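Local coordinates for Low molecular weight protein-tyrosine-phosphatase PtpA (Staphylococcus aureus, PDB 3ROF), which removes phosphate from phosphotyrosine in proteins by hydrolysis and probably acts as a secreted effector that counteracts host defences, at residues E24-Q29 with M138-C143. Numbering follows the deposited sequence. Where two conformers were deposited one is given.
Sequences EAIMRQ and MVLSSC
Ile26 and Met27 of helix 19-33 meet Val139, Leu140 and Cys143 of helix 132-153 through carbon and sulfur alone, a compact example of two helices joined by apolar packing. On the far side of the first helix, Glu24 faces away from this seam. Its OE2 takes both terminal nitrogens of Arg28, one turn on, in the guanidinium plane: NH2 lies 2.8 Å from OE2 on the anti lone pair, whereas NH1 comes from above the carboxylate plane. Ser43 holds the other oxygen, OE1, so the carboxylate is gripped from both of its oxygens.

Ile26 makes the largest share of the contact. It reaches tip to tip toward Val139, with CD1 3.7 Å from Val139 CG1, and its CG2 branch closes on that same methyl at 3.9 Å. The first torsion of Val139, with CG1 anti to the backbone N (chi1 177°), sets that methyl where both branches of the forked side chain meet it. Leu140 crosses Ile26 at about a right angle, its CD1 4.1 Å from both Ile26 CG2 and Ile26 CD1, at the more exposed border of the patch. Leu63 and Tyr136 also pack against Ile26.

In the conformer given, one of two deposited, Met27 SD lies 3.9 Å from Cys143 SG. Cys143 SG, anti to its own backbone N (chi1 -172°), also lies 4.1 Å from Met27 CA, and the CA atoms of Met27 and Cys143 approach to 6.5 Å. Beyond, Met27 in this conformer rests on Val41, Leu146 and Ile147.

The two short segments run in the same general direction, inclined at a crossing angle of -37°, with axes 10.5 Å apart at closest approach. Such buried packing of the first and last long helices beside a four-stranded parallel sheet of order 2-1-3-4 belongs to the Rossmann-like α/β fold of low molecular weight tyrosine phosphatases.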
# COMPACT_ATOMS: atom_id res chain seq x y z
N GLU A 24 0.25 -3.06 -3.42
CA GLU A 24 -0.06 -2.33 -4.63
C GLU A 24 -0.42 -3.29 -5.74
O GLU A 24 -1.40 -3.10 -6.45
CB GLU A 24 1.13 -1.46 -5.05
CG GLU A 24 0.97 -0.84 -6.40
CD GLU A 24 2.17 -0.07 -6.91
OE1 GLU A 24 3.18 0.09 -6.22
OE2 GLU A 24 2.08 0.35 -8.10
N ALA A 25 0.43 -4.31 -5.95
CA ALA A 25 0.21 -5.22 -7.07
C ALA A 25 -1.09 -6.01 -6.89
O ALA A 25 -1.84 -6.21 -7.84
CB ALA A 25 1.39 -6.15 -7.19
N ILE A 26 -1.33 -6.50 -5.68
CA ILE A 26 -2.55 -7.26 -5.41
C ILE A 26 -3.78 -6.37 -5.66
O ILE A 26 -4.74 -6.77 -6.29
CB ILE A 26 -2.55 -7.84 -3.98
CG1 ILE A 26 -1.47 -8.89 -3.82
CG2 ILE A 26 -3.95 -8.35 -3.60
CD1 ILE A 26 -1.17 -9.25 -2.39
N MET A 27 -3.76 -5.16 -5.10
CA MET A 27 -4.86 -4.22 -5.24
C MET A 27 -5.14 -3.89 -6.70
O MET A 27 -6.30 -3.91 -7.15
CB MET A 27 -4.53 -2.94 -4.46
CG MET A 27 -5.60 -1.87 -4.45
SD MET A 27 -6.92 -2.34 -3.32
CE MET A 27 -7.76 -0.75 -3.18
N ARG A 28 -4.07 -3.60 -7.46
CA ARG A 28 -4.26 -3.30 -8.88
C ARG A 28 -4.93 -4.45 -9.61
O ARG A 28 -5.87 -4.25 -10.40
CB ARG A 28 -2.92 -2.96 -9.53
CG ARG A 28 -3.03 -2.71 -11.02
CD ARG A 28 -1.69 -2.25 -11.63
NE ARG A 28 -1.33 -0.95 -11.08
CZ ARG A 28 -0.30 -0.70 -10.28
NH1 ARG A 28 0.62 -1.61 -10.04
NH2 ARG A 28 -0.21 0.49 -9.73
N GLN A 29 -4.47 -5.68 -9.37
CA GLN A 29 -5.06 -6.81 -10.05
C GLN A 29 -6.50 -7.04 -9.59
O GLN A 29 -7.35 -7.40 -10.39
CB GLN A 29 -4.20 -8.06 -9.83
CG GLN A 29 -4.74 -9.26 -10.59
CD GLN A 29 -4.65 -9.07 -12.11
OE1 GLN A 29 -3.65 -8.60 -12.66
NE2 GLN A 29 -5.70 -9.49 -12.80
N MET A 138 -2.40 -11.26 4.93
CA MET A 138 -2.91 -10.04 5.53
C MET A 138 -3.50 -9.11 4.48
O MET A 138 -4.60 -8.56 4.66
CB MET A 138 -1.82 -9.33 6.33
CG MET A 138 -1.62 -9.98 7.68
SD MET A 138 -0.20 -9.26 8.53
CE MET A 138 -0.51 -9.82 10.22
N VAL A 139 -2.81 -8.92 3.36
CA VAL A 139 -3.38 -8.09 2.30
C VAL A 139 -4.69 -8.68 1.77
O VAL A 139 -5.68 -7.96 1.62
CB VAL A 139 -2.38 -7.92 1.12
CG1 VAL A 139 -3.04 -7.12 -0.01
CG2 VAL A 139 -1.13 -7.21 1.60
N LEU A 140 -4.73 -9.99 1.55
CA LEU A 140 -5.97 -10.59 1.06
C LEU A 140 -7.10 -10.40 2.06
O LEU A 140 -8.27 -10.26 1.68
CB LEU A 140 -5.79 -12.08 0.75
CG LEU A 140 -5.56 -12.36 -0.73
CD1 LEU A 140 -4.32 -11.67 -1.27
CD2 LEU A 140 -5.50 -13.86 -0.93
N SER A 141 -6.81 -10.37 3.36
CA SER A 141 -7.85 -10.24 4.35
C SER A 141 -8.49 -8.84 4.33
O SER A 141 -9.61 -8.67 4.79
CB SER A 141 -7.33 -10.58 5.72
OG SER A 141 -6.59 -9.53 6.33
N SER A 142 -7.75 -7.88 3.80
CA SER A 142 -8.18 -6.47 3.76
C SER A 142 -8.65 -5.96 2.41
O SER A 142 -9.33 -4.94 2.37
CB SER A 142 -7.02 -5.57 4.18
OG SER A 142 -6.72 -5.72 5.53
N CYS A 143 -8.27 -6.64 1.32
CA CYS A 143 -8.28 -6.00 0.02
C CYS A 143 -9.70 -5.65 -0.44
O CYS A 143 -9.94 -4.50 -0.81
CB CYS A 143 -7.57 -6.90 -0.99
SG CYS A 143 -7.32 -6.13 -2.60